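Local coordinates for protein transcriptional regulator, MarR family, putative (PDB 3BJA) that probably binds DNA as a dimeric transcription factor of the MarR family, using a winged helix-turn-helix fold, at residues I39-M50 with L90-K101; A25-F36 with K102-D110. All coordinates share one frame; numbering follows the deposited sequence.

Interaction 1 (I39-M50 with L90-K101); sequences IQVLAKSGKVSM and LVYLTKKGEETK
Val48 and Val91 form an antiparallel hydrogen-bonded pair that joins the short strand 48-49 to strand 89-93, while helix 39-44 crosses strand 90-93 at 96° with the axes 7.7 Å apart. This is the small sheet of a MarR-type winged helix, packed against helix 33-44, which precedes the helix-turn-helix of helices 50-56 and 64-73. Val91 N gives Val48 O a nearly straight bond of 2.7 Å; the return bond from Val48 N is weak. Beneath the sheet, branched aliphatic residues suit this apolar layer: Leu42 sets CD1 4.0 Å from Val91 CG1, and its CB meets Leu93 CG. Leu93 spreads its two methyls, CD1 reaching Ala43 and CD2 meeting Ile39 CG1, the two side chains crossing at about a right angle. Lys101 continues this layer, its CB beside Ile39 CG2 and its CD 3.5 Å from Ala43 CB, where the small methyl lets the lysine chain lie close; its ammonium pairs with Asp105. Just before strand 48-49, Lys47 runs alongside Tyr92. With CG anti to the backbone N (chi1 -177°) and a bend at chi3, the chain lays CE over one ring face, and NZ makes a cation-pi contact there besides its salt bridge to Glu80. CE stands 4.0 Å from the Tyr92 ring centroid, 22° off the normal.

Interaction 2 (A25-F36 with K102-D110); sequences AIEQYDISYVQF and KQVDVQYSD
Val104 projects from helix 95-116 into a pocket lined by Ile26, Tyr29, Ile31 and Phe36, the turn and helix start that follow helix 2-25 in this MarR-type winged-helix fold. Its two methyls divide the work. CG1, anti to the backbone N (chi1 -172°), meets Phe36 CE1 at 3.4 Å and Ile26 CG2 at 3.7 Å. CG2 lies over one face of the Tyr29 ring in a CH-pi contact, 3.8 Å from the centroid, and Ile31 CD1 reaches it tip to tip. A beta-branched valine suits this place because it presents a methyl to each aromatic residue from a short stem.

Tyr29 is flanked on both faces, by Val104 CG2 on one and by CG of its neighbour Gln28 on the other, which restricts tilting of the ring. Its hydroxyl end reaches the helix backbone, with OH 2.8 Å from Gln103 O, while the Gln103 CB packs near CE1. A bend at chi2 swings the amide of Gln107 to the edge of the Tyr29 ring, its plane turned 59° from the ring. Nearer the backbone, Gln107 CG lies 3.4 Å from Ala25 O, at the end of helix 2-25.

One turn beyond Val104, Tyr108 presents a face to Phe36 CZ; the rings meet obliquely, with planes at 50°. Tyr108 also touches Leu22 and packs on Tyr8 of the second subunit, placing this aromatic pair beside the dimer interface. Farther out, Ser32 sits at the N-cap position of helix 33-44, and the amide oxygen of Gln35 folds back on it. Gln35 OE1 accepts from both Ser32 N, at 2.9 Å in the carbonyl plane, and Ser32 OG.

Overall arrangement
From the N terminus, helix 2-25 leads into the turn that begins interaction 2, and helix 33-44 then carries the chain from Phe36 into the first segment of interaction 1. The chain next forms helices 50-56 and 64-73 and strand 77-81 before returning along strand 89-93. Interaction 1 closes this inner loop at residues 90-101; interaction 2 closes a wider one around it at 102-110, so the two are nested. Both join helix 33-44 to successive parts of helix 95-116. Their centres lie about 15 Å apart, with Gln40 and Asp105 probably hydrogen-bonded between them. Together they tie the wing sheet to the helical region beside the second subunit.

Interaction 1 (I39-M50 with L90-K101)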
loop_
_atom_site.group_PDB
_atom_site.type_symbol
_atom_site.label_atom_id
_atom_site.label_comp_id
_atom_site.label_asym_id
_atom_site.label_seq_id
_atom_site.Cartn_x
_atom_site.Cartn_y
_atom_site.Cartn_z
ATOM N N ILE A 39 14.947 2.558 -5.369
ATOM C CA ILE A 39 16.138 3.450 -5.422
ATOM C C ILE A 39 16.646 3.797 -4.001
ATOM O O ILE A 39 17.847 3.741 -3.749
ATOM C CB ILE A 39 15.856 4.729 -6.288
ATOM C CG1 ILE A 39 15.778 4.332 -7.771
ATOM C CG2 ILE A 39 16.914 5.802 -6.076
ATOM C CD1 ILE A 39 15.281 5.432 -8.680
ATOM N N GLN A 40 15.722 4.121 -3.100
ATOM C CA GLN A 40 16.048 4.407 -1.689
ATOM C C GLN A 40 16.663 3.155 -1.044
ATOM O O GLN A 40 17.763 3.234 -0.485
ATOM C CB GLN A 40 14.816 4.903 -0.888
ATOM C CG GLN A 40 14.230 6.252 -1.368
ATOM C CD GLN A 40 15.231 7.419 -1.303
ATOM O OE1 GLN A 40 16.125 7.442 -0.456
ATOM N NE2 GLN A 40 15.072 8.396 -2.195
ATOM N N VAL A 41 15.987 2.004 -1.174
ATOM C CA VAL A 41 16.507 0.732 -0.627
ATOM C C VAL A 41 17.909 0.411 -1.169
ATOM O O VAL A 41 18.821 0.156 -0.378
ATOM C CB VAL A 41 15.564 -0.460 -0.900
ATOM C CG1 VAL A 41 16.278 -1.818 -0.632
ATOM C CG2 VAL A 41 14.267 -0.314 -0.089
ATOM N N LEU A 42 18.078 0.469 -2.496
ATOM C CA LEU A 42 19.376 0.158 -3.143
ATOM C C LEU A 42 20.505 1.166 -2.918
ATOM O O LEU A 42 21.664 0.840 -3.196
ATOM C CB LEU A 42 19.205 -0.083 -4.655
ATOM C CG LEU A 42 18.463 -1.333 -5.141
ATOM C CD1 LEU A 42 18.372 -1.267 -6.656
ATOM C CD2 LEU A 42 19.129 -2.644 -4.704
ATOM N N ALA A 43 20.191 2.393 -2.498
ATOM C CA ALA A 43 21.242 3.379 -2.193
ATOM C C ALA A 43 21.855 3.060 -0.826
ATOM O O ALA A 43 23.094 3.034 -0.714
ATOM C CB ALA A 43 20.697 4.776 -2.211
ATOM N N LYS A 44 20.983 2.806 0.179
ATOM C CA LYS A 44 21.389 2.485 1.585
ATOM C C LYS A 44 22.215 1.205 1.640
ATOM O O LYS A 44 23.351 1.210 2.120
ATOM C CB LYS A 44 20.184 2.339 2.530
ATOM C CG LYS A 44 19.346 3.601 2.741
ATOM N N SER A 45 21.641 0.114 1.140
ATOM C CA SER A 45 22.362 -1.161 1.040
ATOM C C SER A 45 23.196 -1.126 -0.235
ATOM O O SER A 45 22.939 -0.325 -1.128
ATOM C CB SER A 45 21.375 -2.328 0.960
ATOM O OG SER A 45 20.625 -2.318 -0.260
ATOM N N GLY A 46 24.178 -1.998 -0.353
ATOM C CA GLY A 46 24.966 -2.049 -1.577
ATOM C C GLY A 46 24.290 -2.974 -2.583
ATOM O O GLY A 46 23.059 -2.969 -2.760
ATOM N N LYS A 47 25.120 -3.786 -3.225
ATOM C CA LYS A 47 24.683 -4.796 -4.159
ATOM C C LYS A 47 24.046 -5.903 -3.305
ATOM O O LYS A 47 24.756 -6.655 -2.635
ATOM C CB LYS A 47 25.898 -5.290 -4.961
ATOM C CG LYS A 47 25.644 -6.314 -6.040
ATOM C CD LYS A 47 26.955 -6.820 -6.655
ATOM C CE LYS A 47 27.691 -5.774 -7.498
ATOM N NZ LYS A 47 29.014 -6.247 -8.002
ATOM N N VAL A 48 22.713 -5.936 -3.270
ATOM C CA VAL A 48 21.947 -6.972 -2.536
ATOM C C VAL A 48 21.328 -7.987 -3.514
ATOM O O VAL A 48 21.410 -7.824 -4.740
ATOM C CB VAL A 48 20.848 -6.367 -1.610
ATOM C CG1 VAL A 48 21.490 -5.557 -0.470
ATOM C CG2 VAL A 48 19.845 -5.527 -2.399
ATOM N N SER A 49 20.756 -9.050 -2.955
ATOM C CA SER A 49 20.072 -10.068 -3.743
ATOM C C SER A 49 18.641 -9.617 -4.027
ATOM O O SER A 49 18.096 -8.746 -3.332
ATOM C CB SER A 49 20.043 -11.417 -3.004
ATOM O OG SER A 49 19.200 -11.380 -1.854
HETATM N N MSE A 50 18.043 -10.228 -5.048
HETATM C CA MSE A 50 16.631 -10.013 -5.372
HETATM C C MSE A 50 15.732 -10.300 -4.175
HETATM O O MSE A 50 14.788 -9.548 -3.930
HETATM C CB MSE A 50 16.185 -10.872 -6.575
HETATM C CG MSE A 50 16.312 -10.138 -7.886
HETATM SE SE MSE A 50 14.845 -8.869 -7.977
HETATM C CE MSE A 50 13.501 -10.135 -8.632
ATOM N N LEU A 90 21.841 -10.720 -8.215
ATOM C CA LEU A 90 22.283 -9.547 -7.433
ATOM C C LEU A 90 21.820 -8.300 -8.174
ATOM O O LEU A 90 21.894 -8.272 -9.405
ATOM C CB LEU A 90 23.807 -9.516 -7.297
ATOM C CG LEU A 90 24.462 -10.693 -6.568
ATOM C CD1 LEU A 90 25.981 -10.723 -6.789
ATOM C CD2 LEU A 90 24.097 -10.676 -5.080
ATOM N N VAL A 91 21.361 -7.285 -7.432
ATOM C CA VAL A 91 20.846 -6.023 -8.002
ATOM C C VAL A 91 21.539 -4.808 -7.360
ATOM O O VAL A 91 21.863 -4.818 -6.171
ATOM C CB VAL A 91 19.318 -5.876 -7.774
ATOM C CG1 VAL A 91 18.752 -4.750 -8.638
ATOM C CG2 VAL A 91 18.589 -7.170 -8.092
ATOM N N TYR A 92 21.747 -3.756 -8.146
ATOM C CA TYR A 92 22.405 -2.535 -7.661
ATOM C C TYR A 92 22.118 -1.330 -8.546
ATOM O O TYR A 92 21.720 -1.487 -9.706
ATOM C CB TYR A 92 23.928 -2.753 -7.499
ATOM C CG TYR A 92 24.684 -3.166 -8.744
ATOM C CD1 TYR A 92 24.638 -4.491 -9.210
ATOM C CD2 TYR A 92 25.497 -2.253 -9.439
ATOM C CE1 TYR A 92 25.348 -4.894 -10.368
ATOM C CE2 TYR A 92 26.224 -2.646 -10.594
ATOM C CZ TYR A 92 26.141 -3.968 -11.052
ATOM O OH TYR A 92 26.842 -4.373 -12.176
ATOM N N LEU A 93 22.301 -0.135 -7.973
ATOM C CA LEU A 93 22.127 1.120 -8.713
ATOM C C LEU A 93 23.261 1.350 -9.698
ATOM O O LEU A 93 24.412 1.032 -9.409
ATOM C CB LEU A 93 22.065 2.341 -7.777
ATOM C CG LEU A 93 20.805 2.559 -6.943
ATOM C CD1 LEU A 93 20.980 3.809 -6.095
ATOM C CD2 LEU A 93 19.565 2.687 -7.818
ATOM N N THR A 94 22.909 1.907 -10.856
ATOM C CA THR A 94 23.869 2.328 -11.869
ATOM C C THR A 94 24.223 3.783 -11.520
ATOM O O THR A 94 23.633 4.369 -10.585
ATOM C CB THR A 94 23.259 2.304 -13.286
ATOM O OG1 THR A 94 22.178 3.247 -13.358
ATOM C CG2 THR A 94 22.755 0.901 -13.649
ATOM N N LYS A 95 25.161 4.364 -12.283
ATOM C CA LYS A 95 25.559 5.769 -12.096
ATOM C C LYS A 95 24.337 6.697 -12.270
ATOM O O LYS A 95 24.108 7.579 -11.427
ATOM C CB LYS A 95 26.703 6.148 -13.037
ATOM C CG LYS A 95 27.354 7.497 -12.719
ATOM C CD LYS A 95 28.667 7.669 -13.505
ATOM C CE LYS A 95 29.281 9.048 -13.319
ATOM N NZ LYS A 95 30.503 9.234 -14.179
ATOM N N LYS A 96 23.544 6.445 -13.324
ATOM C CA LYS A 96 22.287 7.175 -13.605
ATOM C C LYS A 96 21.288 7.093 -12.437
ATOM O O LYS A 96 20.664 8.089 -12.084
ATOM C CB LYS A 96 21.618 6.629 -14.883
ATOM C CG LYS A 96 20.291 7.318 -15.266
ATOM C CD LYS A 96 19.570 6.673 -16.431
ATOM C CE LYS A 96 18.253 7.399 -16.670
ATOM N NZ LYS A 96 17.454 6.885 -17.800
ATOM N N GLY A 97 21.103 5.898 -11.885
ATOM C CA GLY A 97 20.198 5.708 -10.738
ATOM C C GLY A 97 20.692 6.390 -9.466
ATOM O O GLY A 97 19.891 6.838 -8.633
ATOM N N GLU A 98 22.018 6.445 -9.325
ATOM C CA GLU A 98 22.668 7.105 -8.200
ATOM C C GLU A 98 22.385 8.627 -8.299
ATOM O O GLU A 98 22.064 9.284 -7.305
ATOM C CB GLU A 98 24.184 6.850 -8.239
ATOM C CG GLU A 98 24.857 6.836 -6.870
ATOM C CD GLU A 98 25.218 5.433 -6.410
ATOM O OE1 GLU A 98 26.256 4.929 -6.926
ATOM O OE2 GLU A 98 24.500 4.868 -5.536
ATOM N N GLU A 99 22.524 9.147 -9.523
ATOM C CA GLU A 99 22.251 10.543 -9.880
ATOM C C GLU A 99 20.752 10.860 -9.768
ATOM O O GLU A 99 20.387 11.932 -9.291
ATOM C CB GLU A 99 22.812 10.872 -11.295
ATOM C CG GLU A 99 24.378 10.893 -11.367
ATOM C CD GLU A 99 24.987 10.873 -12.818
ATOM O OE1 GLU A 99 24.248 10.638 -13.816
ATOM O OE2 GLU A 99 26.231 11.090 -12.958
ATOM N N THR A 100 19.897 9.931 -10.201
ATOM C CA THR A 100 18.425 10.080 -10.088
ATOM C C THR A 100 17.981 10.246 -8.623
ATOM O O THR A 100 17.096 11.059 -8.351
ATOM C CB THR A 100 17.657 8.899 -10.755
ATOM O OG1 THR A 100 17.988 8.855 -12.144
ATOM C CG2 THR A 100 16.137 9.050 -10.618
ATOM N N LYS A 101 18.607 9.499 -7.703
ATOM C CA LYS A 101 18.315 9.623 -6.267
ATOM C C LYS A 101 18.589 11.045 -5.760
ATOM O O LYS A 101 17.753 11.613 -5.057
ATOM C CB LYS A 101 19.139 8.658 -5.428
ATOM C CG LYS A 101 18.708 8.652 -3.948
ATOM C CD LYS A 101 19.733 7.987 -3.072
ATOM C CE LYS A 101 19.348 8.092 -1.594
ATOM N NZ LYS A 101 19.496 9.475 -1.041
#

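Interaction 2 (A25-F36 with K102-D110)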
loop_
_atom_site.group_PDB
_atom_site.type_symbol
_atom_site.label_atom_id
_atom_site.label_comp_id
_atom_site.label_asym_id
_atom_site.label_seq_id
_atom_site.Cartn_x
_atom_site.Cartn_y
_atom_site.Cartn_z
ATOM N N ALA A 25 4.408 14.671 -6.692
ATOM C CA ALA A 25 5.684 15.337 -6.395
ATOM C C ALA A 25 6.902 14.825 -7.179
ATOM O O ALA A 25 7.743 15.643 -7.590
ATOM C CB ALA A 25 5.969 15.271 -4.902
ATOM N N ILE A 26 7.006 13.503 -7.373
ATOM C CA ILE A 26 8.140 12.885 -8.123
ATOM C C ILE A 26 7.857 12.600 -9.620
ATOM O O ILE A 26 8.716 12.039 -10.320
ATOM C CB ILE A 26 8.690 11.600 -7.398
ATOM C CG1 ILE A 26 7.731 10.390 -7.499
ATOM C CG2 ILE A 26 9.020 11.922 -5.956
ATOM C CD1 ILE A 26 8.269 9.118 -6.864
ATOM N N GLU A 27 6.666 13.015 -10.080
ATOM C CA GLU A 27 6.130 12.815 -11.455
ATOM C C GLU A 27 7.114 13.149 -12.567
ATOM O O GLU A 27 7.282 12.376 -13.516
ATOM C CB GLU A 27 4.861 13.684 -11.624
ATOM C CG GLU A 27 4.061 13.537 -12.915
ATOM C CD GLU A 27 2.924 14.564 -13.048
ATOM O OE1 GLU A 27 2.536 15.180 -12.022
ATOM O OE2 GLU A 27 2.419 14.755 -14.196
ATOM N N GLN A 28 7.739 14.315 -12.433
ATOM C CA GLN A 28 8.729 14.833 -13.392
ATOM C C GLN A 28 9.915 13.907 -13.696
ATOM O O GLN A 28 10.474 14.002 -14.774
ATOM C CB GLN A 28 9.257 16.206 -12.935
ATOM C CG GLN A 28 10.049 16.198 -11.603
ATOM C CD GLN A 28 10.542 17.586 -11.211
ATOM O OE1 GLN A 28 9.828 18.343 -10.547
ATOM N NE2 GLN A 28 11.788 17.911 -11.599
ATOM N N TYR A 29 10.281 13.028 -12.758
ATOM C CA TYR A 29 11.394 12.077 -12.935
ATOM C C TYR A 29 11.004 10.742 -13.577
ATOM O O TYR A 29 11.817 9.812 -13.581
ATOM C CB TYR A 29 12.083 11.809 -11.584
ATOM C CG TYR A 29 12.598 13.061 -10.944
ATOM C CD1 TYR A 29 13.797 13.619 -11.367
ATOM C CD2 TYR A 29 11.883 13.708 -9.924
ATOM C CE1 TYR A 29 14.283 14.795 -10.808
ATOM C CE2 TYR A 29 12.362 14.888 -9.353
ATOM C CZ TYR A 29 13.574 15.421 -9.805
ATOM O OH TYR A 29 14.098 16.568 -9.287
ATOM N N ASP A 30 9.789 10.629 -14.120
ATOM C CA ASP A 30 9.314 9.386 -14.754
ATOM C C ASP A 30 9.417 8.122 -13.872
ATOM O O ASP A 30 9.838 7.052 -14.328
ATOM C CB ASP A 30 10.010 9.204 -16.108
ATOM C CG ASP A 30 9.744 10.351 -17.034
ATOM O OD1 ASP A 30 8.559 10.672 -17.218
ATOM O OD2 ASP A 30 10.700 10.921 -17.596
ATOM N N ILE A 31 9.058 8.290 -12.603
ATOM C CA ILE A 31 9.031 7.210 -11.608
ATOM C C ILE A 31 7.819 7.398 -10.706
ATOM O O ILE A 31 7.288 8.507 -10.598
ATOM C CB ILE A 31 10.336 7.141 -10.736
ATOM C CG1 ILE A 31 10.604 8.427 -9.936
ATOM C CG2 ILE A 31 11.550 6.826 -11.606
ATOM C CD1 ILE A 31 11.662 8.258 -8.834
ATOM N N SER A 32 7.388 6.315 -10.069
ATOM C CA SER A 32 6.287 6.344 -9.081
ATOM C C SER A 32 6.879 5.949 -7.740
ATOM O O SER A 32 8.086 5.651 -7.664
ATOM C CB SER A 32 5.190 5.367 -9.479
ATOM O OG SER A 32 5.635 4.032 -9.303
ATOM N N TYR A 33 6.041 5.912 -6.697
ATOM C CA TYR A 33 6.506 5.547 -5.340
ATOM C C TYR A 33 7.250 4.192 -5.324
ATOM O O TYR A 33 8.277 4.069 -4.653
ATOM C CB TYR A 33 5.363 5.596 -4.268
ATOM C CG TYR A 33 4.281 4.517 -4.390
ATOM C CD1 TYR A 33 3.145 4.717 -5.193
ATOM C CD2 TYR A 33 4.396 3.283 -3.707
ATOM C CE1 TYR A 33 2.137 3.721 -5.331
ATOM C CE2 TYR A 33 3.402 2.277 -3.838
ATOM C CZ TYR A 33 2.263 2.508 -4.650
ATOM O OH TYR A 33 1.261 1.548 -4.807
ATOM N N VAL A 34 6.759 3.211 -6.094
ATOM C CA VAL A 34 7.383 1.866 -6.132
ATOM C C VAL A 34 8.848 1.918 -6.645
ATOM O O VAL A 34 9.739 1.372 -5.990
ATOM C CB VAL A 34 6.473 0.772 -6.803
ATOM C CG1 VAL A 34 6.096 1.130 -8.215
ATOM C CG2 VAL A 34 7.147 -0.605 -6.765
ATOM N N GLN A 35 9.110 2.653 -7.725
ATOM C CA GLN A 35 10.497 2.778 -8.260
ATOM C C GLN A 35 11.374 3.613 -7.319
ATOM O O GLN A 35 12.536 3.281 -7.075
ATOM C CB GLN A 35 10.546 3.342 -9.683
ATOM C CG GLN A 35 9.933 2.437 -10.743
ATOM C CD GLN A 35 8.420 2.442 -10.758
ATOM O OE1 GLN A 35 7.797 3.456 -10.472
ATOM N NE2 GLN A 35 7.820 1.303 -11.098
ATOM N N PHE A 36 10.798 4.694 -6.805
ATOM C CA PHE A 36 11.452 5.539 -5.805
ATOM C C PHE A 36 11.902 4.699 -4.601
ATOM O O PHE A 36 13.064 4.767 -4.218
ATOM C CB PHE A 36 10.503 6.674 -5.391
ATOM C CG PHE A 36 11.041 7.570 -4.323
ATOM C CD1 PHE A 36 12.016 8.518 -4.625
ATOM C CD2 PHE A 36 10.552 7.490 -3.013
ATOM C CE1 PHE A 36 12.524 9.369 -3.636
ATOM C CE2 PHE A 36 11.056 8.349 -2.002
ATOM C CZ PHE A 36 12.030 9.286 -2.324
ATOM N N LYS A 102 19.764 11.581 -6.112
ATOM C CA LYS A 102 20.186 12.934 -5.737
ATOM C C LYS A 102 19.140 13.973 -6.143
ATOM O O LYS A 102 18.719 14.802 -5.314
ATOM C CB LYS A 102 21.544 13.278 -6.374
ATOM N N GLN A 103 18.711 13.899 -7.405
ATOM C CA GLN A 103 17.717 14.825 -7.946
ATOM C C GLN A 103 16.320 14.679 -7.315
ATOM O O GLN A 103 15.658 15.691 -7.078
ATOM C CB GLN A 103 17.655 14.731 -9.478
ATOM C CG GLN A 103 18.923 15.256 -10.177
ATOM C CD GLN A 103 19.027 14.916 -11.668
ATOM O OE1 GLN A 103 18.220 14.172 -12.229
ATOM N NE2 GLN A 103 20.056 15.452 -12.307
ATOM N N VAL A 104 15.894 13.448 -7.021
ATOM C CA VAL A 104 14.566 13.196 -6.418
ATOM C C VAL A 104 14.497 13.574 -4.911
ATOM O O VAL A 104 13.431 13.977 -4.430
ATOM C CB VAL A 104 14.077 11.727 -6.629
ATOM C CG1 VAL A 104 12.665 11.586 -6.180
ATOM C CG2 VAL A 104 14.097 11.355 -8.074
ATOM N N ASP A 105 15.619 13.441 -4.185
ATOM C CA ASP A 105 15.713 13.805 -2.747
ATOM C C ASP A 105 15.301 15.253 -2.469
ATOM O O ASP A 105 14.786 15.539 -1.395
ATOM C CB ASP A 105 17.138 13.564 -2.187
ATOM C CG ASP A 105 17.472 12.065 -1.941
ATOM O OD1 ASP A 105 16.576 11.198 -1.833
ATOM O OD2 ASP A 105 18.679 11.765 -1.825
ATOM N N VAL A 106 15.529 16.143 -3.440
ATOM C CA VAL A 106 15.127 17.552 -3.358
ATOM C C VAL A 106 13.594 17.658 -3.355
ATOM O O VAL A 106 13.042 18.373 -2.517
ATOM C CB VAL A 106 15.736 18.404 -4.509
ATOM C CG1 VAL A 106 15.327 19.869 -4.374
ATOM C CG2 VAL A 106 17.250 18.289 -4.513
ATOM N N GLN A 107 12.916 16.943 -4.265
ATOM C CA GLN A 107 11.430 16.933 -4.308
ATOM C C GLN A 107 10.813 16.197 -3.117
ATOM O O GLN A 107 9.744 16.581 -2.667
ATOM C CB GLN A 107 10.850 16.365 -5.621
ATOM C CG GLN A 107 10.565 17.411 -6.726
ATOM C CD GLN A 107 11.794 18.058 -7.351
ATOM O OE1 GLN A 107 11.720 19.183 -7.838
ATOM N NE2 GLN A 107 12.916 17.364 -7.341
ATOM N N TYR A 108 11.478 15.135 -2.651
ATOM C CA TYR A 108 11.050 14.340 -1.488
ATOM C C TYR A 108 11.080 15.176 -0.208
ATOM O O TYR A 108 10.146 15.127 0.585
ATOM C CB TYR A 108 11.953 13.125 -1.321
ATOM C CG TYR A 108 11.501 12.131 -0.267
ATOM C CD1 TYR A 108 10.250 11.506 -0.362
ATOM C CD2 TYR A 108 12.348 11.745 0.764
ATOM C CE1 TYR A 108 9.831 10.554 0.588
ATOM C CE2 TYR A 108 11.941 10.794 1.722
ATOM C CZ TYR A 108 10.691 10.204 1.620
ATOM O OH TYR A 108 10.307 9.278 2.549
ATOM N N SER A 109 12.160 15.936 -0.030
ATOM C CA SER A 109 12.311 16.862 1.099
ATOM C C SER A 109 11.150 17.868 1.114
ATOM O O SER A 109 10.548 18.098 2.159
ATOM C CB SER A 109 13.653 17.579 1.026
ATOM O OG SER A 109 13.828 18.470 2.113
ATOM N N ASP A 110 10.829 18.430 -0.052
ATOM C CA ASP A 110 9.686 19.336 -0.190
ATOM C C ASP A 110 8.368 18.613 0.061
ATOM O O ASP A 110 7.468 19.208 0.615
ATOM C CB ASP A 110 9.636 19.980 -1.580
ATOM C CG ASP A 110 10.788 20.945 -1.842
ATOM O OD1 ASP A 110 11.307 21.582 -0.890
ATOM O OD2 ASP A 110 11.151 21.086 -3.035
#